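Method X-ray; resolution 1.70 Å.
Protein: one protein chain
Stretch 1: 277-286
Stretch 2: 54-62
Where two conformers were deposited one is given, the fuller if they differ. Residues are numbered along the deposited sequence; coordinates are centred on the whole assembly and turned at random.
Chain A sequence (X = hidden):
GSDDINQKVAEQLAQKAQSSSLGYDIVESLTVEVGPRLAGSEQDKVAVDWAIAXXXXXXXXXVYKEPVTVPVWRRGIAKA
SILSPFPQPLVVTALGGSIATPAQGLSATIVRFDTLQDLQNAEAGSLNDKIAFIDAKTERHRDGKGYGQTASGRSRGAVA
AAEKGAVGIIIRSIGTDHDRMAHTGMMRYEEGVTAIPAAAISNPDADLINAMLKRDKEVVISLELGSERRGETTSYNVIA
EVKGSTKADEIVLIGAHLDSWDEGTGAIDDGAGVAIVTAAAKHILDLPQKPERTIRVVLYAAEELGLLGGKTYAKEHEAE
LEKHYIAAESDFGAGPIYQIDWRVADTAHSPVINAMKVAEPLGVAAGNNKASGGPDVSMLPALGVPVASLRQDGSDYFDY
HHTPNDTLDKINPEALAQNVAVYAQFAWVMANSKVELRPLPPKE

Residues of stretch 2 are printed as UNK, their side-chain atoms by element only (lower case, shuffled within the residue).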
# COMPACT_ATOMS: atom_id res chain seq x y z
N VAL A 277 -20.07 16.59 -7.51
CA VAL A 277 -21.25 17.09 -8.25
C VAL A 277 -22.47 17.30 -7.35
O VAL A 277 -23.20 18.31 -7.50
CB VAL A 277 -21.59 16.26 -9.51
CG1 VAL A 277 -20.37 16.23 -10.49
CG2 VAL A 277 -22.09 14.83 -9.18
N THR A 278 -22.65 16.44 -6.35
CA THR A 278 -23.79 16.60 -5.39
C THR A 278 -23.62 17.85 -4.53
O THR A 278 -24.56 18.64 -4.39
CB THR A 278 -23.97 15.38 -4.51
OG1 THR A 278 -24.15 14.23 -5.35
CG2 THR A 278 -25.21 15.52 -3.60
N ALA A 279 -22.43 18.03 -3.94
CA ALA A 279 -22.17 19.24 -3.15
C ALA A 279 -22.27 20.51 -3.99
O ALA A 279 -22.86 21.50 -3.53
CB ALA A 279 -20.78 19.17 -2.45
N ALA A 280 -21.72 20.51 -5.20
CA ALA A 280 -21.81 21.68 -6.10
C ALA A 280 -23.28 22.05 -6.36
O ALA A 280 -23.66 23.22 -6.26
CB ALA A 280 -21.06 21.43 -7.42
N ALA A 281 -24.10 21.05 -6.65
CA ALA A 281 -25.53 21.27 -6.88
C ALA A 281 -26.23 21.79 -5.59
O ALA A 281 -27.10 22.67 -5.66
CB ALA A 281 -26.20 19.99 -7.43
N LYS A 282 -25.86 21.27 -4.41
CA LYS A 282 -26.46 21.70 -3.15
C LYS A 282 -26.11 23.16 -2.88
O LYS A 282 -26.96 23.92 -2.47
CB LYS A 282 -25.98 20.83 -1.99
CG LYS A 282 -26.46 21.26 -0.60
CD LYS A 282 -27.96 21.35 -0.50
CE LYS A 282 -28.41 21.38 0.94
NZ LYS A 282 -27.95 22.57 1.70
N HIS A 283 -24.86 23.54 -3.11
CA HIS A 283 -24.52 24.96 -2.94
C HIS A 283 -25.37 25.85 -3.84
O HIS A 283 -25.71 26.97 -3.47
CB HIS A 283 -23.03 25.22 -3.16
CG HIS A 283 -22.18 24.62 -2.09
ND1 HIS A 283 -22.32 24.94 -0.76
CD2 HIS A 283 -21.22 23.67 -2.15
CE1 HIS A 283 -21.49 24.20 -0.04
NE2 HIS A 283 -20.79 23.45 -0.87
N ILE A 284 -25.66 25.37 -5.05
CA ILE A 284 -26.51 26.12 -5.99
C ILE A 284 -27.96 26.16 -5.49
O ILE A 284 -28.61 27.24 -5.48
CB ILE A 284 -26.38 25.57 -7.42
CG1 ILE A 284 -25.01 25.92 -7.99
CG2 ILE A 284 -27.56 26.12 -8.32
CD1 ILE A 284 -24.66 25.22 -9.33
N LEU A 285 -28.43 25.01 -5.01
CA LEU A 285 -29.77 24.89 -4.43
C LEU A 285 -29.98 25.86 -3.26
O LEU A 285 -31.10 26.42 -3.10
CB LEU A 285 -30.04 23.43 -3.99
CG LEU A 285 -31.44 23.01 -3.49
CD1 LEU A 285 -32.47 23.06 -4.62
CD2 LEU A 285 -31.36 21.56 -2.90
N ASP A 286 -28.91 26.07 -2.48
CA ASP A 286 -28.89 27.01 -1.37
C ASP A 286 -28.98 28.47 -1.77
O ASP A 286 -29.23 29.30 -0.91
CB ASP A 286 -27.57 26.91 -0.56
CG ASP A 286 -27.43 25.63 0.23
OD1 ASP A 286 -28.44 24.94 0.43
OD2 ASP A 286 -26.27 25.34 0.64
N UNK A 54 -29.87 10.37 0.42
CA UNK A 54 -28.97 11.49 0.58
C UNK A 54 -29.48 12.67 -0.19
O UNK A 54 -29.49 13.80 0.32
c UNK A 54 -26.28 12.54 1.83
c UNK A 54 -26.51 12.23 0.34
n UNK A 54 -25.49 11.70 4.06
c UNK A 54 -25.75 11.34 2.62
c UNK A 54 -27.55 11.12 0.15
N UNK A 55 -29.87 12.43 -1.43
CA UNK A 55 -30.33 13.53 -2.27
C UNK A 55 -31.63 14.11 -1.73
O UNK A 55 -31.80 15.33 -1.73
c UNK A 55 -28.23 13.91 -4.57
c UNK A 55 -30.47 13.08 -3.72
c UNK A 55 -29.28 11.86 -5.58
c UNK A 55 -29.12 12.70 -4.33
N UNK A 56 -32.53 13.25 -1.26
CA UNK A 56 -33.74 13.75 -0.62
C UNK A 56 -33.44 14.59 0.61
O UNK A 56 -34.08 15.65 0.84
o UNK A 56 -35.69 9.99 -0.05
c UNK A 56 -35.26 11.88 -1.44
c UNK A 56 -34.66 12.58 -0.23
n UNK A 56 -36.88 10.18 -1.94
c UNK A 56 -35.97 10.60 -1.08
N UNK A 57 -32.46 14.15 1.39
CA UNK A 57 -32.12 14.81 2.63
C UNK A 57 -31.52 16.20 2.35
O UNK A 57 -31.57 17.11 3.18
o UNK A 57 -29.78 14.16 3.05
c UNK A 57 -31.15 13.95 3.48
N UNK A 58 -30.91 16.36 1.18
CA UNK A 58 -30.36 17.64 0.80
C UNK A 58 -31.40 18.57 0.19
O UNK A 58 -31.10 19.72 -0.11
c UNK A 58 -26.98 16.29 -0.61
c UNK A 58 -29.19 17.44 -0.17
c UNK A 58 -27.36 17.63 1.51
c UNK A 58 -28.00 16.72 0.46
N UNK A 59 -32.64 18.11 -0.00
CA UNK A 59 -33.70 19.01 -0.42
C UNK A 59 -33.83 19.28 -1.90
O UNK A 59 -34.47 20.26 -2.29
N UNK A 60 -33.26 18.42 -2.75
CA UNK A 60 -33.38 18.63 -4.19
C UNK A 60 -34.83 18.64 -4.62
O UNK A 60 -35.69 18.04 -3.98
c UNK A 60 -32.56 17.63 -5.01
c UNK A 60 -30.24 17.18 -4.13
c UNK A 60 -30.53 18.97 -5.63
c UNK A 60 -28.88 17.45 -4.02
c UNK A 60 -29.18 19.25 -5.53
c UNK A 60 -28.35 18.46 -4.71
c UNK A 60 -31.06 17.90 -4.94
N UNK A 61 -35.10 19.34 -5.70
CA UNK A 61 -36.48 19.53 -6.15
C UNK A 61 -37.11 18.25 -6.70
O UNK A 61 -38.30 17.99 -6.45
c UNK A 61 -36.18 21.99 -6.58
c UNK A 61 -36.55 20.63 -7.17
o UNK A 61 -36.87 22.38 -5.65
o UNK A 61 -35.20 22.64 -7.01
N UNK A 62 -36.33 17.44 -7.40
CA UNK A 62 -36.74 16.08 -7.77
C UNK A 62 -35.59 15.14 -7.48
O UNK A 62 -34.41 15.50 -7.61
c UNK A 62 -38.60 16.73 -11.18
n UNK A 62 -38.89 15.35 -11.59
c UNK A 62 -38.28 16.84 -9.66
n UNK A 62 -38.93 13.56 -13.05
c UNK A 62 -38.61 14.83 -12.80
c UNK A 62 -37.08 16.00 -9.27
n UNK A 62 -37.97 15.55 -13.74

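Position 54 carries four carbons in a row ending in a nitrogen, which is lysine, K54. Its side chain leads away from the other helix, and its amine is hydrogen-bonded elsewhere in the structure, as suits a partly exposed site.

Position 55 has four carbons, forked at the second, not the first, and one terminal carbon lies 3.6 Å from CG2 of T278. The fork makes it leucine and not isoleucine: L55, in the mt rotamer. Though its CA-to-CB bond points sideways, the forked end comes nearer and reaches the threonine methyl in a buried setting.

At position 56, three carbons end in one oxygen and one nitrogen, the amide of glutamine. Q56 is exposed and out of reach of stretch 1, which suits a polar side chain.

Position 57 has one carbon and one oxygen, hence serine. S57 OG donates to K54 O at 2.8 Å, so the short hydroxyl folds back onto its own helical turn.

Position 58 again shows four carbons forked at the second, but here the CA-to-CB bond points toward stretch 1. One branch end lies 3.6 Å from T278 CG2 and the other 3.9 Å from K282 CE. This is leucine, L58, whose fork spans the methyl of one residue and the aliphatic arm of the next helical turn.

Position 59 has no side-chain atoms: glycine. G59 leaves the helix with phi of 85° in a Schellman motif, its N bonded to Q56 O at 3.0 Å. A CB at these angles would jam against the preceding carbonyl oxygen.

Position 60 has one carbon and a six-carbon ring that lies against A281 and under L285 CD2, with no oxygen on it: phenylalanine, F60. Its CE1 sits 3.6 Å from A281 CB, where the small alanine leaves room for the ring. L285 CD2 lies over one face, 4.2 Å from the F60 ring centroid, in a CH-pi contact; T278 O approaches the ring edge.

Position 61 has two carbons, the second bearing two oxygens, a carboxylate near L285: aspartate, D61. Its OD2 is 3.7 Å from L285 CD1. The exposed position suits the charge, and OD2 is hydrogen-bonded elsewhere.

Position 62, three carbons, a nitrogen, then a carbon with two more nitrogens, touches nothing on stretch 1: arginine. R62's charged end is at home in an exposed site.

The contact is built by packing, with no hydrogen bond across it. T278, A281, K282 and L285 receive L55, L58 and F60. K282 lays its carbons along L58 while its NZ forms a salt bridge with D286 OD1 at 2.7 Å.

Stretch 2 54-62: KLQSLGFDR
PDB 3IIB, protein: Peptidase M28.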